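Local structure of DNA translocase coupling protein (Clostridium perfringens, 6O1X) at residues 96-101 with 339-344; 135-140 with 278-283. The protein probably uses ATP binding and hydrolysis to drive plasmid DNA transfer during conjugation, as a membrane-anchored FtsK/SpoIIIE-type translocase whose soluble ATPase portion is described here. All coordinates share one frame; numbering follows the deposited sequence.

Interaction 1 (96-101 with 339-344); sequences KYLPWD and QAFYFD. With AGS (phosphothiophosphoric acid-adenylate ester), chain E.
W100 and F343 meet edge to face: the edge of F343 comes over one face of the indole, its CD1 lying 3.7 Å from W100 CG, with the planes at 64°. At its rim the same indole turns an edge to the face of F341, in an offset edge-to-face pair whose planes stand at 78° and whose closest atoms, W100 CE3 and F341 CD2, are 3.6 Å apart. L98 CD2 reaches F341 CD1 as well, so the phenyl is gripped between leucine and tryptophan. With CG anti to the backbone N (chi1 -176°), Y342 turns one face of its ring to the adenine of the bound ATP analogue, CD1 standing 3.3 Å from AGS C5. Y97 brings its hydroxyl to the edge of the Y342 ring and also abuts the adenine at C2.

The backbones are joined by a single bridge, P99 to Y342. Y342 N donates to L98 O (2.7 Å), and W100 N donates to Y342 O (2.8 Å). One water accepts from both L98 N and the Q339 amide nitrogen; that amide also donates to K324 O, while Q339 OE1 takes a bond from R326.

A340 O receives adenine N6 at 3.0 Å, and ribose O2' makes a weak bond to Y342 OH. Recognition of the base thus combines a main-chain carbonyl, which would be expected to favour a base bearing an amino group there, with aromatic contact, while the bridge and the W100, F341 and F343 cluster hold the pocket wall against the 96-101 loop.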
loop_
_atom_site.group_PDB
_atom_site.type_symbol
_atom_site.label_atom_id
_atom_site.label_comp_id
_atom_site.label_asym_id
_atom_site.label_seq_id
_atom_site.Cartn_x
_atom_site.Cartn_y
_atom_site.Cartn_z
ATOM N N LYS A 96 -4.822 -1.666 -15.855
ATOM C CA LYS A 96 -5.424 -2.745 -15.061
ATOM C C LYS A 96 -4.343 -3.836 -14.859
ATOM O O LYS A 96 -4.520 -4.779 -14.084
ATOM C CB LYS A 96 -6.674 -3.327 -15.761
ATOM C CG LYS A 96 -7.710 -2.285 -16.201
ATOM C CD LYS A 96 -7.977 -2.336 -17.698
ATOM C CE LYS A 96 -7.027 -1.466 -18.493
ATOM N NZ LYS A 96 -7.221 -1.640 -19.957
ATOM N N TYR A 97 -3.219 -3.679 -15.568
ATOM C CA TYR A 97 -2.066 -4.564 -15.520
ATOM C C TYR A 97 -0.806 -3.766 -15.869
ATOM O O TYR A 97 -0.729 -3.113 -16.905
ATOM C CB TYR A 97 -2.240 -5.787 -16.442
ATOM C CG TYR A 97 -1.112 -6.788 -16.317
ATOM C CD1 TYR A 97 -0.914 -7.500 -15.138
ATOM C CD2 TYR A 97 -0.240 -7.021 -17.375
ATOM C CE1 TYR A 97 0.132 -8.407 -15.008
ATOM C CE2 TYR A 97 0.808 -7.930 -17.258
ATOM C CZ TYR A 97 1.000 -8.611 -16.065
ATOM O OH TYR A 97 2.019 -9.519 -15.930
ATOM N N LEU A 98 0.167 -3.804 -14.975
ATOM C CA LEU A 98 1.397 -3.045 -15.112
ATOM C C LEU A 98 2.560 -3.913 -14.602
ATOM O O LEU A 98 2.720 -4.058 -13.398
ATOM C CB LEU A 98 1.243 -1.741 -14.286
ATOM C CG LEU A 98 2.272 -0.643 -14.479
ATOM C CD1 LEU A 98 2.104 0.046 -15.814
ATOM C CD2 LEU A 98 2.100 0.379 -13.413
ATOM N N PRO A 99 3.313 -4.588 -15.488
ATOM C CA PRO A 99 4.428 -5.415 -14.995
ATOM C C PRO A 99 5.627 -4.565 -14.598
ATOM O O PRO A 99 5.808 -3.469 -15.113
ATOM C CB PRO A 99 4.762 -6.338 -16.181
ATOM C CG PRO A 99 4.000 -5.807 -17.365
ATOM C CD PRO A 99 3.245 -4.574 -16.967
ATOM N N TRP A 100 6.447 -5.077 -13.672
ATOM C CA TRP A 100 7.648 -4.418 -13.195
ATOM C C TRP A 100 8.676 -4.410 -14.305
ATOM O O TRP A 100 8.761 -5.366 -15.066
ATOM C CB TRP A 100 8.232 -5.175 -11.976
ATOM C CG TRP A 100 9.615 -4.712 -11.630
ATOM C CD1 TRP A 100 10.794 -5.321 -11.959
ATOM C CD2 TRP A 100 9.958 -3.423 -11.116
ATOM N NE1 TRP A 100 11.849 -4.516 -11.611
ATOM C CE2 TRP A 100 11.365 -3.356 -11.065
ATOM C CE3 TRP A 100 9.209 -2.346 -10.612
ATOM C CZ2 TRP A 100 12.030 -2.239 -10.596
ATOM C CZ3 TRP A 100 9.882 -1.247 -10.142
ATOM C CH2 TRP A 100 11.273 -1.179 -10.196
ATOM N N ASP A 101 9.495 -3.353 -14.367
ATOM C CA ASP A 101 10.589 -3.264 -15.319
ATOM C C ASP A 101 11.738 -2.565 -14.598
ATOM O O ASP A 101 11.518 -1.564 -13.911
ATOM C CB ASP A 101 10.176 -2.509 -16.598
ATOM C CG ASP A 101 11.123 -2.730 -17.787
ATOM O OD1 ASP A 101 12.299 -2.282 -17.715
ATOM O OD2 ASP A 101 10.694 -3.348 -18.780
ATOM N N GLN A 339 -2.087 1.706 -9.591
ATOM C CA GLN A 339 -1.930 0.339 -10.037
ATOM C C GLN A 339 -0.498 -0.096 -9.741
ATOM O O GLN A 339 0.444 0.363 -10.386
ATOM C CB GLN A 339 -2.294 0.178 -11.527
ATOM C CG GLN A 339 -2.169 -1.285 -12.064
ATOM C CD GLN A 339 -3.096 -2.278 -11.402
ATOM O OE1 GLN A 339 -4.137 -1.930 -10.823
ATOM N NE2 GLN A 339 -2.735 -3.553 -11.484
ATOM N N ALA A 340 -0.346 -0.985 -8.758
ATOM C CA ALA A 340 0.950 -1.504 -8.327
ATOM C C ALA A 340 1.626 -2.278 -9.438
ATOM O O ALA A 340 0.949 -3.022 -10.154
ATOM C CB ALA A 340 0.777 -2.406 -7.112
ATOM N N PHE A 341 2.963 -2.142 -9.556
ATOM C CA PHE A 341 3.742 -2.925 -10.503
ATOM C C PHE A 341 3.631 -4.360 -10.097
ATOM O O PHE A 341 3.539 -4.689 -8.908
ATOM C CB PHE A 341 5.230 -2.555 -10.532
ATOM C CG PHE A 341 5.559 -1.145 -10.937
ATOM C CD1 PHE A 341 5.225 -0.671 -12.202
ATOM C CD2 PHE A 341 6.279 -0.312 -10.088
ATOM C CE1 PHE A 341 5.524 0.649 -12.575
ATOM C CE2 PHE A 341 6.614 0.995 -10.475
ATOM C CZ PHE A 341 6.233 1.468 -11.716
ATOM N N TYR A 342 3.574 -5.213 -11.086
ATOM C CA TYR A 342 3.530 -6.614 -10.819
ATOM C C TYR A 342 4.968 -7.082 -10.862
ATOM O O TYR A 342 5.622 -7.080 -11.928
ATOM C CB TYR A 342 2.636 -7.368 -11.806
ATOM C CG TYR A 342 2.512 -8.835 -11.459
ATOM C CD1 TYR A 342 2.272 -9.244 -10.150
ATOM C CD2 TYR A 342 2.654 -9.815 -12.433
ATOM C CE1 TYR A 342 2.138 -10.589 -9.825
ATOM C CE2 TYR A 342 2.549 -11.167 -12.113
ATOM C CZ TYR A 342 2.285 -11.550 -10.808
ATOM O OH TYR A 342 2.155 -12.879 -10.472
ATOM N N PHE A 343 5.473 -7.397 -9.662
ATOM C CA PHE A 343 6.799 -7.953 -9.460
ATOM C C PHE A 343 6.610 -9.460 -9.329
ATOM O O PHE A 343 6.122 -9.969 -8.306
ATOM C CB PHE A 343 7.493 -7.360 -8.213
ATOM C CG PHE A 343 8.935 -7.784 -8.093
ATOM C CD1 PHE A 343 9.927 -7.135 -8.816
ATOM C CD2 PHE A 343 9.302 -8.832 -7.252
ATOM C CE1 PHE A 343 11.256 -7.528 -8.703
ATOM C CE2 PHE A 343 10.635 -9.233 -7.149
ATOM C CZ PHE A 343 11.602 -8.579 -7.876
ATOM N N ASP A 344 6.940 -10.150 -10.404
ATOM C CA ASP A 344 6.851 -11.592 -10.546
ATOM C C ASP A 344 8.224 -12.137 -10.262
ATOM O O ASP A 344 9.125 -11.928 -11.063
ATOM C CB ASP A 344 6.436 -11.919 -11.993
ATOM C CG ASP A 344 6.145 -13.370 -12.292
ATOM O OD1 ASP A 344 6.810 -14.256 -11.686
ATOM O OD2 ASP A 344 5.285 -13.629 -13.156
HETATM P PG AGS E . -0.893 -12.122 -0.738
HETATM S S1G AGS E . -1.604 -13.791 -1.320
HETATM O O2G AGS E . 0.138 -12.248 0.462
HETATM O O3G AGS E . -1.793 -10.968 -0.173
HETATM P PB AGS E . 1.118 -11.818 -2.864
HETATM O O1B AGS E . 1.996 -12.893 -2.331
HETATM O O2B AGS E . 1.808 -10.515 -3.107
HETATM O O3B AGS E . -0.128 -11.457 -1.939
HETATM P PA AGS E . 0.350 -13.494 -5.196
HETATM O O1A AGS E . 1.118 -13.248 -6.437
HETATM O O2A AGS E . 0.708 -14.728 -4.351
HETATM O O3A AGS E . 0.410 -12.227 -4.233
HETATM O "O5'" AGS E . -1.184 -13.658 -5.584
HETATM C "C5'" AGS E . -1.948 -12.530 -6.050
HETATM C "C4'" AGS E . -2.605 -12.805 -7.383
HETATM O "O4'" AGS E . -2.919 -11.554 -8.027
HETATM C "C3'" AGS E . -1.825 -13.610 -8.424
HETATM O "O3'" AGS E . -2.681 -14.420 -9.229
HETATM C "C2'" AGS E . -1.081 -12.525 -9.216
HETATM O "O2'" AGS E . -0.908 -12.859 -10.590
HETATM C "C1'" AGS E . -2.007 -11.304 -9.084
HETATM N N9 AGS E . -1.315 -10.048 -8.810
HETATM C C8 AGS E . -0.651 -9.685 -7.666
HETATM N N7 AGS E . -0.161 -8.469 -7.693
HETATM C C5 AGS E . -0.514 -8.001 -8.951
HETATM C C6 AGS E . -0.237 -6.795 -9.632
HETATM N N6 AGS E . 0.486 -5.797 -9.117
HETATM N N1 AGS E . -0.705 -6.663 -10.897
HETATM C C2 AGS E . -1.399 -7.672 -11.438
HETATM N N3 AGS E . -1.713 -8.855 -10.897
HETATM C C4 AGS E . -1.233 -8.962 -9.648
HETATM O O HOH W 1 4.520 -10.882 -14.918
HETATM O O HOH W 2 -0.134 -4.397 -12.296
#

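Interaction 2 (135-140 with 278-283); sequences AGETGS and VQRPDA. With AGS (phosphothiophosphoric acid-adenylate ester), chain E.
G136 N and V278 O make the close join of this contact, a 3.0 Å hydrogen bond with an N-H...O angle of 161°. A135 and V278 form a parallel bridge beside it, and two CA-H...O contacts reinforce the seam: A135 CA to V278 O, and Q279 CA to G136 O at 3.2 Å. CA atoms 4.7 Å apart at A135 and V278 are at the usual spacing of neighbouring strands.

Farther out, side chains take over and the grip slackens. T138 OG1 gives Q279 OE1 a weak bond of 3.3 Å. E137, bent at chi2 (-94°), returns its carboxylate to R280 in a salt bridge whose hydrogen bond, from R280 NH2 to E137 OE2 at 2.8 Å, is weak; the planes stand 79° apart, and a single nitrogen, NH2, faces both carboxylate oxygens, not the flat pairing of two nitrogens with two oxygens. The other terminal nitrogen of R280, NH1, makes a salt bridge to D304.

E137 O accepts from both S140 N and S140 OG (2.7 Å), closing a type II turn in the predicted Walker A loop beside the thiophosphate; G139 N lies 3.1 Å from AGS S1G. The contact sits where parallel strands 131-135 and 272-278 end, with helix 142-155 following the first loop and helix 305-312 packing on A135 and P281.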
loop_
_atom_site.group_PDB
_atom_site.type_symbol
_atom_site.label_atom_id
_atom_site.label_comp_id
_atom_site.label_asym_id
_atom_site.label_seq_id
_atom_site.Cartn_x
_atom_site.Cartn_y
_atom_site.Cartn_z
ATOM N N ALA A 135 -1.218 -3.214 3.441
ATOM C CA ALA A 135 -2.371 -3.978 3.893
ATOM C C ALA A 135 -3.165 -4.510 2.753
ATOM O O ALA A 135 -3.447 -3.797 1.782
ATOM C CB ALA A 135 -3.251 -3.127 4.788
ATOM N N GLY A 136 -3.539 -5.764 2.881
ATOM C CA GLY A 136 -4.347 -6.434 1.877
ATOM C C GLY A 136 -4.607 -7.870 2.246
ATOM O O GLY A 136 -3.737 -8.531 2.824
ATOM N N GLU A 137 -5.799 -8.366 1.867
ATOM C CA GLU A 137 -6.286 -9.735 2.035
ATOM C C GLU A 137 -5.508 -10.704 1.144
ATOM O O GLU A 137 -4.750 -10.254 0.282
ATOM C CB GLU A 137 -7.753 -9.783 1.560
ATOM C CG GLU A 137 -8.705 -8.884 2.326
ATOM C CD GLU A 137 -9.406 -9.575 3.475
ATOM O OE1 GLU A 137 -8.769 -10.422 4.146
ATOM O OE2 GLU A 137 -10.595 -9.260 3.709
ATOM N N THR A 138 -5.784 -12.031 1.270
ATOM C CA THR A 138 -5.178 -13.057 0.418
ATOM C C THR A 138 -5.512 -12.783 -1.031
ATOM O O THR A 138 -6.663 -12.469 -1.339
ATOM C CB THR A 138 -5.626 -14.467 0.833
ATOM O OG1 THR A 138 -4.963 -14.798 2.047
ATOM C CG2 THR A 138 -5.262 -15.540 -0.207
ATOM N N GLY A 139 -4.502 -12.894 -1.893
ATOM C CA GLY A 139 -4.615 -12.721 -3.340
ATOM C C GLY A 139 -4.659 -11.290 -3.829
ATOM O O GLY A 139 -4.878 -11.065 -5.018
ATOM N N SER A 140 -4.458 -10.307 -2.934
ATOM C CA SER A 140 -4.467 -8.903 -3.333
ATOM C C SER A 140 -3.182 -8.466 -4.049
ATOM O O SER A 140 -3.243 -7.609 -4.938
ATOM C CB SER A 140 -4.736 -7.999 -2.138
ATOM O OG SER A 140 -3.766 -8.157 -1.117
ATOM N N VAL A 278 0.488 -6.673 6.264
ATOM C CA VAL A 278 -0.669 -7.014 7.117
ATOM C C VAL A 278 -1.775 -7.586 6.229
ATOM O O VAL A 278 -2.126 -6.980 5.217
ATOM C CB VAL A 278 -1.271 -5.894 8.033
ATOM C CG1 VAL A 278 -2.134 -6.508 9.148
ATOM C CG2 VAL A 278 -0.211 -5.016 8.638
ATOM N N GLN A 279 -2.365 -8.710 6.640
ATOM C CA GLN A 279 -3.468 -9.333 5.903
ATOM C C GLN A 279 -4.816 -8.916 6.478
ATOM O O GLN A 279 -5.728 -8.561 5.731
ATOM C CB GLN A 279 -3.325 -10.844 5.941
ATOM C CG GLN A 279 -4.025 -11.560 4.803
ATOM C CD GLN A 279 -3.360 -12.891 4.541
ATOM O OE1 GLN A 279 -2.578 -13.064 3.578
ATOM N NE2 GLN A 279 -3.651 -13.853 5.408
ATOM N N ARG A 280 -4.910 -8.930 7.815
ATOM C CA ARG A 280 -6.097 -8.648 8.593
ATOM C C ARG A 280 -5.932 -7.451 9.518
ATOM O O ARG A 280 -5.395 -7.580 10.635
ATOM C CB ARG A 280 -6.501 -9.899 9.401
ATOM C CG ARG A 280 -7.906 -9.842 9.985
ATOM C CD ARG A 280 -8.935 -9.976 8.885
ATOM N NE ARG A 280 -9.532 -8.691 8.519
ATOM C CZ ARG A 280 -10.201 -8.486 7.390
ATOM N NH1 ARG A 280 -10.737 -7.301 7.137
ATOM N NH2 ARG A 280 -10.343 -9.465 6.505
ATOM N N PRO A 281 -6.439 -6.283 9.078
ATOM C CA PRO A 281 -6.400 -5.083 9.927
ATOM C C PRO A 281 -7.127 -5.272 11.256
ATOM O O PRO A 281 -8.319 -5.559 11.295
ATOM C CB PRO A 281 -7.102 -4.027 9.063
ATOM C CG PRO A 281 -6.963 -4.522 7.657
ATOM C CD PRO A 281 -7.112 -6.001 7.798
ATOM N N ASP A 282 -6.384 -5.139 12.341
ATOM C CA ASP A 282 -6.855 -5.294 13.707
ATOM C C ASP A 282 -6.119 -4.245 14.548
ATOM O O ASP A 282 -4.905 -4.121 14.423
ATOM C CB ASP A 282 -6.517 -6.717 14.178
ATOM C CG ASP A 282 -6.965 -7.104 15.567
ATOM O OD1 ASP A 282 -7.173 -6.196 16.408
ATOM O OD2 ASP A 282 -7.083 -8.317 15.829
ATOM N N ALA A 283 -6.829 -3.509 15.424
ATOM C CA ALA A 283 -6.188 -2.481 16.255
ATOM C C ALA A 283 -5.203 -3.071 17.263
ATOM O O ALA A 283 -4.379 -2.347 17.798
ATOM C CB ALA A 283 -7.232 -1.624 16.946
HETATM P PG AGS E . -0.893 -12.122 -0.738
HETATM S S1G AGS E . -1.604 -13.791 -1.320
HETATM O O2G AGS E . 0.138 -12.248 0.462
HETATM O O3G AGS E . -1.793 -10.968 -0.173
HETATM P PB AGS E . 1.118 -11.818 -2.864
HETATM O O1B AGS E . 1.996 -12.893 -2.331
HETATM O O2B AGS E . 1.808 -10.515 -3.107
HETATM O O3B AGS E . -0.128 -11.457 -1.939
HETATM P PA AGS E . 0.350 -13.494 -5.196
HETATM O O1A AGS E . 1.118 -13.248 -6.437
HETATM O O2A AGS E . 0.708 -14.728 -4.351
HETATM O O3A AGS E . 0.410 -12.227 -4.233
HETATM O "O5'" AGS E . -1.184 -13.658 -5.584
HETATM C "C5'" AGS E . -1.948 -12.530 -6.050
HETATM C "C4'" AGS E . -2.605 -12.805 -7.383
HETATM O "O4'" AGS E . -2.919 -11.554 -8.027
HETATM C "C3'" AGS E . -1.825 -13.610 -8.424
HETATM O "O3'" AGS E . -2.681 -14.420 -9.229
HETATM C "C2'" AGS E . -1.081 -12.525 -9.216
HETATM O "O2'" AGS E . -0.908 -12.859 -10.590
HETATM C "C1'" AGS E . -2.007 -11.304 -9.084
HETATM N N9 AGS E . -1.315 -10.048 -8.810
HETATM C C8 AGS E . -0.651 -9.685 -7.666
HETATM N N7 AGS E . -0.161 -8.469 -7.693
HETATM C C5 AGS E . -0.514 -8.001 -8.951
HETATM C C6 AGS E . -0.237 -6.795 -9.632
HETATM N N6 AGS E . 0.486 -5.797 -9.117
HETATM N N1 AGS E . -0.705 -6.663 -10.897
HETATM C C2 AGS E . -1.399 -7.672 -11.438
HETATM N N3 AGS E . -1.713 -8.855 -10.897
HETATM C C4 AGS E . -1.233 -8.962 -9.648
#

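How the interactions relate
From the N terminus, the chain leaves the four-stranded antiparallel sheet and passes through 96-101, which interaction 1 later joins to 339-344, closing a loop that contains nearly all of the ATPase core. Interaction 2 closes a shorter loop wholly within it, from 135-140 to 278-283, so the two nest without crossing. Their centres are 20 Å apart and their nearest atoms about 7 Å, with no direct touch. The bound nucleotide spans the gap: interaction 1 meets its adenine and ribose, interaction 2 its thiophosphate end. Interaction 1 ties the linker and strand 334-340 to one end of the ligand; interaction 2 joins the ends of strands 131-135 and 272-278, the loop after the first of them meeting the other end.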